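Local coordinates for uncharacterized protein lp_0118 (Lactobacillus plantarum, PDB 3K2Y) that is of unknown function but, as a HIRAN-domain protein, probably binds nucleic acid, at residues 36-41 / 51-56; 46-51 / 70-75; 23-28 / 56-61; 10-15 / 94-99. All coordinates share one frame; numbering follows the deposited sequence.

The four contacts show how one closed antiparallel barrel is assembled from neighbouring and distant parts of a chain. Contact 1 pairs strands 34-39 and 50-53, and its centre lies about 11 Å from those of contacts 2 and 3. Contact 2 shares strand 50-53 and brings helix 68-76 against it; contact 3 sets helix 22-25 beside the start of strand 59-63. These two lie on opposite sides of the chain's centre, about 21 Å apart between centres. Contact 4 spans the longest separation, joining the first strand to the last, so the segments of the other three fall between its two ends. Both helices are thus placed on a barrel closed by its first and last strands.

Contact 1. Residues 36-41 / 51-56; sequences LLQRES and SVWTLQ
The beta hairpin of strands 34-39 and 50-53 is a worked case of regular backbone pairing that ends in polar side chains. Leu36 and Trp53 form one antiparallel hydrogen-bonded pair, with Leu36 N giving to Trp53 O at 2.7 Å and Trp53 N giving back to Leu36 O. Gln38 and Ser51 form the next, Gln38 N reaching Ser51 O at 3.0 Å and Ser51 N returning to Gln38 O, and Leu37 faces Val52 as the non-hydrogen-bonded pair between them. Leu36 N stands above the plane of the carbonyl it meets, whereas the other three donors lie in plane. Within the barrel of the HIRAN domain, Leu37 and Val52 pack against Leu99 and Leu97 of strand 96-103, while Leu36, Gln38, Ser51 and Trp53 share the other face. There Ser51 OG, in the crowded position between backbone N and carbonyl carbon (chi1 48°), donates to Glu40 OE2 at 2.7 Å and accepts from Trp53 NE1 at 2.9 Å. It sits above the carboxylate plane, and the NE1 bond, close to the indole plane, restrains the rotation of the ring. Leu36 O lies at the edge of that ring, and Gln38 CB approaches obliquely, 3.7 Å from Trp53 NE1. Tyr62 OH bonds Glu40 OE1, and Tyr45 of the second subunit packs on Glu40. Farther along, Leu36 CD2 meets Leu55 CD2 at 4.0 Å, the side chains crossing at about a right angle.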
loop_
_atom_site.group_PDB
_atom_site.type_symbol
_atom_site.label_atom_id
_atom_site.label_comp_id
_atom_site.label_asym_id
_atom_site.label_seq_id
_atom_site.Cartn_x
_atom_site.Cartn_y
_atom_site.Cartn_z
ATOM N N LEU A 36 -14.747 0.673 -11.438
ATOM C CA LEU A 36 -13.686 0.002 -12.172
ATOM C C LEU A 36 -12.645 -0.625 -11.239
ATOM O O LEU A 36 -12.380 -0.115 -10.150
ATOM C CB LEU A 36 -13.012 1.000 -13.116
ATOM C CG LEU A 36 -13.925 1.710 -14.123
ATOM C CD1 LEU A 36 -13.145 2.791 -14.839
ATOM C CD2 LEU A 36 -14.491 0.713 -15.124
ATOM N N LEU A 37 -12.063 -1.739 -11.675
ATOM C CA LEU A 37 -11.047 -2.432 -10.891
ATOM C C LEU A 37 -9.687 -2.377 -11.575
ATOM O O LEU A 37 -9.592 -2.418 -12.803
ATOM C CB LEU A 37 -11.450 -3.891 -10.666
ATOM C CG LEU A 37 -12.275 -4.245 -9.426
ATOM C CD1 LEU A 37 -13.488 -3.344 -9.314
ATOM C CD2 LEU A 37 -12.695 -5.706 -9.516
ATOM N N GLN A 38 -8.635 -2.282 -10.769
ATOM C CA GLN A 38 -7.281 -2.219 -11.287
ATOM C C GLN A 38 -6.342 -3.104 -10.487
ATOM O O GLN A 38 -6.195 -2.943 -9.273
ATOM C CB GLN A 38 -6.761 -0.783 -11.249
ATOM C CG GLN A 38 -5.412 -0.610 -11.929
ATOM C CD GLN A 38 -4.899 0.817 -11.860
ATOM O OE1 GLN A 38 -4.367 1.254 -10.836
ATOM N NE2 GLN A 38 -5.070 1.558 -12.950
ATOM N N ARG A 39 -5.707 -4.039 -11.182
ATOM C CA ARG A 39 -4.764 -4.950 -10.563
ATOM C C ARG A 39 -3.425 -4.233 -10.400
ATOM O O ARG A 39 -2.918 -3.621 -11.341
ATOM C CB ARG A 39 -4.580 -6.190 -11.444
ATOM C CG ARG A 39 -3.649 -7.230 -10.856
ATOM C CD ARG A 39 -4.260 -7.880 -9.624
ATOM N NE ARG A 39 -3.242 -8.362 -8.694
ATOM C CZ ARG A 39 -2.331 -9.280 -8.995
ATOM N NH1 ARG A 39 -2.309 -9.818 -10.203
ATOM N NH2 ARG A 39 -1.443 -9.659 -8.093
ATOM N N GLU A 40 -2.858 -4.304 -9.201
ATOM C CA GLU A 40 -1.572 -3.666 -8.946
ATOM C C GLU A 40 -0.617 -4.695 -8.345
ATOM O O GLU A 40 -0.351 -4.688 -7.145
ATOM C CB GLU A 40 -1.750 -2.478 -7.994
ATOM C CG GLU A 40 -2.883 -1.545 -8.382
ATOM C CD GLU A 40 -2.975 -0.315 -7.489
ATOM O OE1 GLU A 40 -2.690 -0.430 -6.279
ATOM O OE2 GLU A 40 -3.351 0.763 -7.999
ATOM N N SER A 41 -0.107 -5.589 -9.187
ATOM C CA SER A 41 0.808 -6.619 -8.713
ATOM C C SER A 41 2.132 -6.000 -8.295
ATOM O O SER A 41 2.982 -6.677 -7.725
ATOM C CB SER A 41 1.047 -7.674 -9.798
ATOM O OG SER A 41 1.866 -7.173 -10.838
ATOM N N SER A 51 -6.866 -2.042 -6.560
ATOM C CA SER A 51 -7.475 -0.765 -6.226
ATOM C C SER A 51 -8.825 -0.626 -6.923
ATOM O O SER A 51 -9.060 -1.211 -7.984
ATOM C CB SER A 51 -6.550 0.399 -6.610
ATOM O OG SER A 51 -6.044 0.277 -7.930
ATOM N N VAL A 52 -9.716 0.137 -6.302
ATOM C CA VAL A 52 -11.049 0.362 -6.837
ATOM C C VAL A 52 -11.159 1.810 -7.309
ATOM O O VAL A 52 -10.551 2.711 -6.724
ATOM C CB VAL A 52 -12.121 0.071 -5.764
ATOM C CG1 VAL A 52 -13.519 0.167 -6.371
ATOM C CG2 VAL A 52 -11.881 -1.314 -5.167
ATOM N N TRP A 53 -11.921 2.030 -8.376
ATOM C CA TRP A 53 -12.076 3.369 -8.923
ATOM C C TRP A 53 -13.481 3.656 -9.438
ATOM O O TRP A 53 -14.259 2.740 -9.713
ATOM C CB TRP A 53 -11.081 3.586 -10.063
ATOM C CG TRP A 53 -9.660 3.280 -9.711
ATOM C CD1 TRP A 53 -9.116 2.048 -9.486
ATOM C CD2 TRP A 53 -8.593 4.222 -9.567
ATOM N NE1 TRP A 53 -7.776 2.163 -9.213
ATOM C CE2 TRP A 53 -7.426 3.486 -9.255
ATOM C CE3 TRP A 53 -8.506 5.618 -9.672
ATOM C CZ2 TRP A 53 -6.185 4.098 -9.048
ATOM C CZ3 TRP A 53 -7.271 6.230 -9.465
ATOM C CH2 TRP A 53 -6.127 5.468 -9.156
ATOM N N THR A 54 -13.792 4.943 -9.560
ATOM C CA THR A 54 -15.081 5.398 -10.062
ATOM C C THR A 54 -15.016 5.380 -11.582
ATOM O O THR A 54 -13.930 5.294 -12.159
ATOM C CB THR A 54 -15.380 6.840 -9.600
ATOM O OG1 THR A 54 -15.572 6.854 -8.181
ATOM C CG2 THR A 54 -16.635 7.374 -10.275
ATOM N N LEU A 55 -16.171 5.455 -12.230
ATOM C CA LEU A 55 -16.208 5.455 -13.688
ATOM C C LEU A 55 -15.473 6.679 -14.219
ATOM O O LEU A 55 -15.025 6.692 -15.363
ATOM C CB LEU A 55 -17.656 5.452 -14.192
ATOM C CG LEU A 55 -18.455 4.177 -13.918
ATOM C CD1 LEU A 55 -19.849 4.306 -14.516
ATOM C CD2 LEU A 55 -17.719 2.974 -14.513
ATOM N N GLN A 56 -15.358 7.707 -13.380
ATOM C CA GLN A 56 -14.665 8.938 -13.754
ATOM C C GLN A 56 -13.179 8.800 -13.457
ATOM O O GLN A 56 -12.396 9.712 -13.713
ATOM C CB GLN A 56 -15.245 10.139 -12.994
ATOM C CG GLN A 56 -16.516 10.724 -13.617
ATOM C CD GLN A 56 -17.630 9.698 -13.770
ATOM O OE1 GLN A 56 -18.116 9.140 -12.784
ATOM N NE2 GLN A 56 -18.039 9.447 -15.009
#

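Contact 2. Residues 46-51 / 70-75; sequences DDNAIS and PYATLM
Ile50 carries its CG1 branch beside the backbone N, anti to the carbonyl carbon (chi1 -61°), and continues extended (chi2 173°), so that CD1 is driven straight at the helix 70-75. Met75 answers with a chain bent at chi3 (84°), and the two side chains meet tip to tip, Ile50 CD1 lying 3.7 Å from Met75 SD. The same methyl also touches the helix one turn earlier, 3.9 Å from Tyr71 CB. An alanine at Ile50 would lose these CD1 contacts and would probably loosen the seating of the helix on the strand. Beside this apolar patch, Asn48 folds its amide over Ala72, with Asn48 ND2 3.3 Å from Ala72 CB; the small methyl permits the close approach. One water spans the polar margin, giving to Thr73 OG1 at 2.8 Å and accepting weakly from Asn48 ND2. Asn48 is itself held by its backbone, since Asn48 N bonds Asp46 OD1 at 2.7 Å. This Asx turn, within a type I beta turn from Asp46 to Ala49, leads into strand 50-53, whose Ile50 packs on helix 68-76 beside the barrel.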
loop_
_atom_site.group_PDB
_atom_site.type_symbol
_atom_site.label_atom_id
_atom_site.label_comp_id
_atom_site.label_asym_id
_atom_site.label_seq_id
_atom_site.Cartn_x
_atom_site.Cartn_y
_atom_site.Cartn_z
ATOM N N ASP A 46 1.284 -5.074 -1.040
ATOM C CA ASP A 46 0.567 -6.316 -1.318
ATOM C C ASP A 46 0.621 -6.635 -2.808
ATOM O O ASP A 46 0.062 -5.903 -3.623
ATOM C CB ASP A 46 -0.895 -6.173 -0.883
ATOM C CG ASP A 46 -1.648 -7.490 -0.901
ATOM O OD1 ASP A 46 -1.195 -8.434 -1.583
ATOM O OD2 ASP A 46 -2.703 -7.577 -0.239
ATOM N N ASP A 47 1.279 -7.733 -3.163
ATOM C CA ASP A 47 1.385 -8.114 -4.567
ATOM C C ASP A 47 0.046 -8.591 -5.127
ATOM O O ASP A 47 -0.081 -8.817 -6.324
ATOM C CB ASP A 47 2.453 -9.202 -4.746
ATOM C CG ASP A 47 2.051 -10.529 -4.131
ATOM O OD1 ASP A 47 1.152 -10.552 -3.266
ATOM O OD2 ASP A 47 2.651 -11.556 -4.508
ATOM N N ASN A 48 -0.950 -8.732 -4.260
ATOM C CA ASN A 48 -2.277 -9.174 -4.685
ATOM C C ASN A 48 -3.257 -8.015 -4.720
ATOM O O ASN A 48 -4.444 -8.195 -5.007
ATOM C CB ASN A 48 -2.807 -10.251 -3.739
ATOM C CG ASN A 48 -2.228 -11.617 -4.034
ATOM O OD1 ASN A 48 -1.724 -12.287 -3.140
ATOM N ND2 ASN A 48 -2.305 -12.041 -5.291
ATOM N N ALA A 49 -2.735 -6.826 -4.431
ATOM C CA ALA A 49 -3.511 -5.596 -4.399
ATOM C C ALA A 49 -4.397 -5.375 -5.617
ATOM O O ALA A 49 -4.045 -5.735 -6.745
ATOM C CB ALA A 49 -2.577 -4.402 -4.232
ATOM N N ILE A 50 -5.554 -4.775 -5.355
ATOM C CA ILE A 50 -6.532 -4.437 -6.374
ATOM C C ILE A 50 -7.221 -3.156 -5.926
ATOM O O ILE A 50 -8.047 -3.177 -5.008
ATOM C CB ILE A 50 -7.625 -5.512 -6.532
ATOM C CG1 ILE A 50 -7.015 -6.847 -6.944
ATOM C CG2 ILE A 50 -8.622 -5.069 -7.591
ATOM C CD1 ILE A 50 -8.029 -7.978 -6.946
ATOM N N SER A 51 -6.866 -2.042 -6.560
ATOM C CA SER A 51 -7.475 -0.765 -6.226
ATOM C C SER A 51 -8.825 -0.626 -6.923
ATOM O O SER A 51 -9.060 -1.211 -7.984
ATOM C CB SER A 51 -6.550 0.399 -6.610
ATOM O OG SER A 51 -6.044 0.277 -7.930
ATOM N N PRO A 70 -8.174 -14.564 -4.336
ATOM C CA PRO A 70 -9.047 -15.095 -5.391
ATOM C C PRO A 70 -9.153 -14.246 -6.657
ATOM O O PRO A 70 -8.825 -14.700 -7.753
ATOM C CB PRO A 70 -10.399 -15.239 -4.687
ATOM C CG PRO A 70 -10.021 -15.437 -3.246
ATOM C CD PRO A 70 -8.923 -14.419 -3.074
ATOM N N TYR A 71 -9.623 -13.014 -6.494
ATOM C CA TYR A 71 -9.801 -12.113 -7.623
ATOM C C TYR A 71 -8.475 -11.733 -8.272
ATOM O O TYR A 71 -8.403 -11.533 -9.489
ATOM C CB TYR A 71 -10.564 -10.879 -7.154
ATOM C CG TYR A 71 -11.862 -11.249 -6.482
ATOM C CD1 TYR A 71 -12.919 -11.784 -7.220
ATOM C CD2 TYR A 71 -12.021 -11.114 -5.105
ATOM C CE1 TYR A 71 -14.097 -12.176 -6.605
ATOM C CE2 TYR A 71 -13.200 -11.505 -4.477
ATOM C CZ TYR A 71 -14.231 -12.032 -5.233
ATOM O OH TYR A 71 -15.403 -12.410 -4.624
ATOM N N ALA A 72 -7.429 -11.653 -7.456
ATOM C CA ALA A 72 -6.100 -11.320 -7.949
ATOM C C ALA A 72 -5.661 -12.382 -8.952
ATOM O O ALA A 72 -5.083 -12.067 -9.992
ATOM C CB ALA A 72 -5.114 -11.256 -6.792
ATOM N N THR A 73 -5.949 -13.640 -8.633
ATOM C CA THR A 73 -5.591 -14.755 -9.504
ATOM C C THR A 73 -6.420 -14.732 -10.789
ATOM O O THR A 73 -5.893 -14.959 -11.879
ATOM C CB THR A 73 -5.807 -16.109 -8.791
ATOM O OG1 THR A 73 -5.080 -16.119 -7.555
ATOM C CG2 THR A 73 -5.318 -17.261 -9.667
ATOM N N LEU A 74 -7.715 -14.452 -10.659
ATOM C CA LEU A 74 -8.597 -14.392 -11.825
ATOM C C LEU A 74 -8.191 -13.293 -12.798
ATOM O O LEU A 74 -8.220 -13.494 -14.014
ATOM C CB LEU A 74 -10.047 -14.161 -11.394
ATOM C CG LEU A 74 -10.707 -15.268 -10.573
ATOM C CD1 LEU A 74 -12.146 -14.878 -10.256
ATOM C CD2 LEU A 74 -10.662 -16.578 -11.352
ATOM N N MET A 75 -7.823 -12.129 -12.266
ATOM C CA MET A 75 -7.424 -11.003 -13.101
ATOM C C MET A 75 -6.113 -11.303 -13.824
ATOM O O MET A 75 -5.903 -10.846 -14.949
ATOM C CB MET A 75 -7.313 -9.715 -12.251
ATOM C CG MET A 75 -8.679 -9.140 -11.831
ATOM S SD MET A 75 -8.721 -7.813 -10.561
ATOM C CE MET A 75 -8.433 -6.352 -11.560
HETATM O O HOH W 1 -2.854 -14.614 -6.819
#

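Contact 3. Residues 23-28 / 56-61; sequences VATLTT and QHAKLG
No aromatic ring stacks across this contact; the flat groups that matter are a backbone carbonyl and a side-chain amide. In the plane of the Thr25 carbonyl, on a lone pair of its oxygen, lies the hydroxyl of Thr28, with Thr28 OG1 donating to Thr25 O at 2.8 Å. The same oxygen accepts from Thr28 N at 2.9 Å, so two donors from one residue grip it and tie off the type I beta turn from Thr25 to Thr28. The Gln56 amide comes near the turn only loosely, its OE1 being 4.4 Å from Thr28 O.

The main contact centres on one methyl group. Thr25 sets OG1 beside its backbone N (chi1 -66°), which leaves CG2 anti to that N and aimed at the segment 56-61. There Thr25 CG2 lies 3.4 Å from Ala58 CB and equally 3.4 Å from Leu60 CD1, and the threonine and leucine side chains cross obliquely. Thr25 OG1 is also near the alanine methyl, 3.5 Å from Ala58 CB. Lys59 points away from the turn and donates from its NZ to Tyr62 OH.

The tail of helix 22-25 is thereby seated on the start of strand 59-63. Leu60 continues the packing to Leu29, to Val35 of strand 34-39 and to Leu95, while its backbone pairs with Val52 of strand 50-53.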
loop_
_atom_site.group_PDB
_atom_site.type_symbol
_atom_site.label_atom_id
_atom_site.label_comp_id
_atom_site.label_asym_id
_atom_site.label_seq_id
_atom_site.Cartn_x
_atom_site.Cartn_y
_atom_site.Cartn_z
ATOM N N VAL A 23 -13.149 12.297 0.166
ATOM C CA VAL A 23 -14.431 12.868 0.577
ATOM C C VAL A 23 -15.338 13.285 -0.588
ATOM O O VAL A 23 -16.527 12.957 -0.606
ATOM C CB VAL A 23 -14.214 14.081 1.517
ATOM C CG1 VAL A 23 -13.370 15.140 0.830
ATOM C CG2 VAL A 23 -15.551 14.653 1.938
ATOM N N ALA A 24 -14.779 13.999 -1.561
ATOM C CA ALA A 24 -15.551 14.452 -2.712
ATOM C C ALA A 24 -15.849 13.314 -3.685
ATOM O O ALA A 24 -16.914 13.282 -4.305
ATOM C CB ALA A 24 -14.806 15.573 -3.433
ATOM N N THR A 25 -14.905 12.383 -3.816
ATOM C CA THR A 25 -15.063 11.249 -4.720
ATOM C C THR A 25 -16.211 10.329 -4.310
ATOM O O THR A 25 -16.915 9.791 -5.166
ATOM C CB THR A 25 -13.759 10.433 -4.813
ATOM O OG1 THR A 25 -12.750 11.231 -5.443
ATOM C CG2 THR A 25 -13.973 9.160 -5.623
ATOM N N LEU A 26 -16.404 10.147 -3.008
ATOM C CA LEU A 26 -17.491 9.300 -2.533
ATOM C C LEU A 26 -18.816 9.955 -2.913
ATOM O O LEU A 26 -19.889 9.389 -2.706
ATOM C CB LEU A 26 -17.419 9.124 -1.011
ATOM C CG LEU A 26 -16.203 8.396 -0.427
ATOM C CD1 LEU A 26 -16.384 8.246 1.079
ATOM C CD2 LEU A 26 -16.046 7.028 -1.074
ATOM N N THR A 27 -18.725 11.156 -3.479
ATOM C CA THR A 27 -19.901 11.908 -3.898
ATOM C C THR A 27 -20.239 11.593 -5.352
ATOM O O THR A 27 -21.401 11.625 -5.746
ATOM C CB THR A 27 -19.668 13.428 -3.769
ATOM O OG1 THR A 27 -19.141 13.724 -2.469
ATOM C CG2 THR A 27 -20.974 14.184 -3.963
ATOM N N THR A 28 -19.217 11.295 -6.149
ATOM C CA THR A 28 -19.422 10.969 -7.558
ATOM C C THR A 28 -19.885 9.521 -7.694
ATOM O O THR A 28 -19.919 8.965 -8.796
ATOM C CB THR A 28 -18.122 11.154 -8.378
ATOM O OG1 THR A 28 -17.144 10.190 -7.965
ATOM C CG2 THR A 28 -17.561 12.554 -8.172
ATOM N N GLN A 56 -15.358 7.707 -13.380
ATOM C CA GLN A 56 -14.665 8.938 -13.754
ATOM C C GLN A 56 -13.179 8.800 -13.457
ATOM O O GLN A 56 -12.396 9.712 -13.713
ATOM C CB GLN A 56 -15.245 10.139 -12.994
ATOM C CG GLN A 56 -16.516 10.724 -13.617
ATOM C CD GLN A 56 -17.630 9.698 -13.770
ATOM O OE1 GLN A 56 -18.116 9.140 -12.784
ATOM N NE2 GLN A 56 -18.039 9.447 -15.009
ATOM N N HIS A 57 -12.807 7.647 -12.910
ATOM C CA HIS A 57 -11.420 7.347 -12.592
ATOM C C HIS A 57 -10.874 8.081 -11.373
ATOM O O HIS A 57 -9.814 8.700 -11.429
ATOM C CB HIS A 57 -10.547 7.622 -13.814
ATOM C CG HIS A 57 -10.938 6.822 -15.014
ATOM N ND1 HIS A 57 -10.731 5.462 -15.099
ATOM C CD2 HIS A 57 -11.562 7.181 -16.161
ATOM C CE1 HIS A 57 -11.213 5.016 -16.246
ATOM N NE2 HIS A 57 -11.723 6.039 -16.909
ATOM N N ALA A 58 -11.612 8.003 -10.272
ATOM C CA ALA A 58 -11.201 8.617 -9.018
ATOM C C ALA A 58 -11.031 7.455 -8.051
ATOM O O ALA A 58 -11.958 6.669 -7.850
ATOM C CB ALA A 58 -12.272 9.579 -8.516
ATOM N N LYS A 59 -9.847 7.339 -7.458
ATOM C CA LYS A 59 -9.570 6.242 -6.542
ATOM C C LYS A 59 -10.491 6.233 -5.329
ATOM O O LYS A 59 -10.804 7.279 -4.764
ATOM C CB LYS A 59 -8.112 6.295 -6.091
ATOM C CG LYS A 59 -7.636 5.024 -5.418
ATOM C CD LYS A 59 -6.146 5.070 -5.163
ATOM C CE LYS A 59 -5.619 3.702 -4.761
ATOM N NZ LYS A 59 -4.142 3.711 -4.580
ATOM N N LEU A 60 -10.921 5.035 -4.944
ATOM C CA LEU A 60 -11.805 4.841 -3.801
ATOM C C LEU A 60 -11.110 4.060 -2.699
ATOM O O LEU A 60 -11.445 4.201 -1.522
ATOM C CB LEU A 60 -13.065 4.086 -4.227
ATOM C CG LEU A 60 -14.227 4.878 -4.823
ATOM C CD1 LEU A 60 -13.734 5.768 -5.936
ATOM C CD2 LEU A 60 -15.274 3.914 -5.338
ATOM N N GLY A 61 -10.147 3.227 -3.088
ATOM C CA GLY A 61 -9.423 2.432 -2.114
ATOM C C GLY A 61 -8.932 1.112 -2.674
ATOM O O GLY A 61 -8.495 1.042 -3.820
#

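Contact 4. Residues 10-15 / 94-99; sequences TVTVVG and HLELML
His94 places CG anti to its backbone N (chi1 -170°), while Glu96 places CG beside its own N (chi1 -67°) and runs extended beyond it, and these two choices bring imidazole and carboxylate together. His94 NE2 donates to Glu96 OE2 at 2.7 Å in a nearly straight bond (167° at the hydrogen). The oxygen lies in the ring plane, at the edge of the imidazole, and uses its anti lone pair; the carboxylate would probably favour a protonated histidine. Across the strands Thr12 meets both residues: its side chain runs alongside that of Glu96, pointing the same way, and Thr12 CG2 crosses the histidine at 4.1 Å from His94 CE1. An alanine at Glu96 would remove the acceptor of this bond and would probably leave the imidazole less firmly oriented beside Thr12.

The strands concerned, 4-14 and 96-103, are the first and last of the sheet, and their antiparallel pairing closes the barrel. Leu97 N donates to Val11 O at 2.8 Å within a hydrogen-bonded pair, and Val13 N reaches Leu95 O at 2.7 Å, nearly along the C=O axis. Thr10 with Met98 and Thr12 with Glu96 are the non-hydrogen-bonded pairs. Met98, bent at both chi2 and chi3, curls back so that its CE comes to 3.2 Å from Thr10 CG2. Apolar side chains also meet: Val11 CG1 lies 3.7 Å from Leu99 CD1, crossing at about a right angle, and Val13 CG2 is 3.8 Å from Leu97 CD1. Tyr71 of helix 68-76 rests on both Val11 and Leu99.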
loop_
_atom_site.group_PDB
_atom_site.type_symbol
_atom_site.label_atom_id
_atom_site.label_comp_id
_atom_site.label_asym_id
_atom_site.label_seq_id
_atom_site.Cartn_x
_atom_site.Cartn_y
_atom_site.Cartn_z
ATOM N N THR A 10 -19.293 -10.623 -2.963
ATOM C CA THR A 10 -19.186 -9.272 -2.441
ATOM C C THR A 10 -17.870 -9.050 -1.713
ATOM O O THR A 10 -17.315 -9.971 -1.117
ATOM C CB THR A 10 -20.337 -8.962 -1.469
ATOM O OG1 THR A 10 -20.401 -9.982 -0.467
ATOM C CG2 THR A 10 -21.657 -8.899 -2.211
ATOM N N VAL A 11 -17.371 -7.820 -1.770
ATOM C CA VAL A 11 -16.123 -7.477 -1.102
ATOM C C VAL A 11 -16.234 -6.102 -0.455
ATOM O O VAL A 11 -17.141 -5.325 -0.764
ATOM C CB VAL A 11 -14.921 -7.463 -2.089
ATOM C CG1 VAL A 11 -14.720 -8.841 -2.694
ATOM C CG2 VAL A 11 -15.147 -6.433 -3.173
ATOM N N THR A 12 -15.309 -5.813 0.451
ATOM C CA THR A 12 -15.292 -4.530 1.135
ATOM C C THR A 12 -14.115 -3.724 0.609
ATOM O O THR A 12 -13.066 -4.283 0.291
ATOM C CB THR A 12 -15.129 -4.713 2.653
ATOM O OG1 THR A 12 -16.128 -5.624 3.134
ATOM C CG2 THR A 12 -15.280 -3.375 3.365
ATOM N N VAL A 13 -14.297 -2.412 0.509
ATOM C CA VAL A 13 -13.240 -1.535 0.026
ATOM C C VAL A 13 -12.664 -0.760 1.203
ATOM O O VAL A 13 -13.358 0.036 1.835
ATOM C CB VAL A 13 -13.767 -0.538 -1.027
ATOM C CG1 VAL A 13 -12.611 0.243 -1.620
ATOM C CG2 VAL A 13 -14.519 -1.278 -2.120
ATOM N N VAL A 14 -11.390 -1.002 1.492
ATOM C CA VAL A 14 -10.712 -0.341 2.597
ATOM C C VAL A 14 -9.688 0.666 2.092
ATOM O O VAL A 14 -9.531 0.858 0.882
ATOM C CB VAL A 14 -9.988 -1.371 3.486
ATOM C CG1 VAL A 14 -10.985 -2.378 4.026
ATOM C CG2 VAL A 14 -8.907 -2.080 2.686
ATOM N N GLY A 15 -8.997 1.308 3.031
ATOM C CA GLY A 15 -7.979 2.282 2.682
ATOM C C GLY A 15 -8.459 3.662 2.272
ATOM O O GLY A 15 -7.656 4.474 1.812
ATOM N N HIS A 94 -17.577 3.852 4.394
ATOM C CA HIS A 94 -17.671 2.410 4.197
ATOM C C HIS A 94 -17.946 2.167 2.716
ATOM O O HIS A 94 -18.339 3.086 1.997
ATOM C CB HIS A 94 -18.805 1.835 5.052
ATOM C CG HIS A 94 -18.829 0.337 5.104
ATOM N ND1 HIS A 94 -17.906 -0.402 5.813
ATOM C CD2 HIS A 94 -19.666 -0.561 4.531
ATOM C CE1 HIS A 94 -18.174 -1.689 5.676
ATOM N NE2 HIS A 94 -19.237 -1.812 4.903
ATOM N N LEU A 95 -17.732 0.941 2.252
ATOM C CA LEU A 95 -17.962 0.637 0.846
ATOM C C LEU A 95 -17.863 -0.852 0.579
ATOM O O LEU A 95 -16.812 -1.460 0.781
ATOM C CB LEU A 95 -16.936 1.362 -0.032
ATOM C CG LEU A 95 -17.418 2.065 -1.305
ATOM C CD1 LEU A 95 -16.231 2.299 -2.226
ATOM C CD2 LEU A 95 -18.465 1.223 -2.011
ATOM N N GLU A 96 -18.968 -1.434 0.123
ATOM C CA GLU A 96 -19.010 -2.849 -0.205
ATOM C C GLU A 96 -19.477 -2.985 -1.653
ATOM O O GLU A 96 -20.207 -2.130 -2.163
ATOM C CB GLU A 96 -19.944 -3.593 0.753
ATOM C CG GLU A 96 -19.434 -3.622 2.189
ATOM C CD GLU A 96 -20.278 -4.492 3.106
ATOM O OE1 GLU A 96 -20.459 -5.691 2.798
ATOM O OE2 GLU A 96 -20.751 -3.977 4.143
ATOM N N LEU A 97 -19.043 -4.047 -2.322
ATOM C CA LEU A 97 -19.407 -4.243 -3.719
ATOM C C LEU A 97 -19.717 -5.697 -4.032
ATOM O O LEU A 97 -19.318 -6.599 -3.301
ATOM C CB LEU A 97 -18.250 -3.831 -4.638
ATOM C CG LEU A 97 -17.313 -2.660 -4.334
ATOM C CD1 LEU A 97 -16.073 -2.790 -5.230
ATOM C CD2 LEU A 97 -18.020 -1.321 -4.569
ATOM N N MET A 98 -20.430 -5.906 -5.135
ATOM C CA MET A 98 -20.736 -7.245 -5.625
ATOM C C MET A 98 -19.898 -7.312 -6.893
ATOM O O MET A 98 -20.146 -6.575 -7.843
ATOM C CB MET A 98 -22.222 -7.403 -5.966
ATOM C CG MET A 98 -22.556 -8.684 -6.749
ATOM S SD MET A 98 -21.866 -10.219 -6.057
ATOM C CE MET A 98 -22.962 -10.470 -4.686
ATOM N N LEU A 99 -18.884 -8.166 -6.897
ATOM C CA LEU A 99 -18.012 -8.275 -8.054
ATOM C C LEU A 99 -18.624 -9.119 -9.161
ATOM O O LEU A 99 -19.353 -10.081 -8.898
ATOM C CB LEU A 99 -16.653 -8.848 -7.639
ATOM C CG LEU A 99 -15.877 -8.013 -6.615
ATOM C CD1 LEU A 99 -14.515 -8.649 -6.382
ATOM C CD2 LEU A 99 -15.715 -6.575 -7.108
#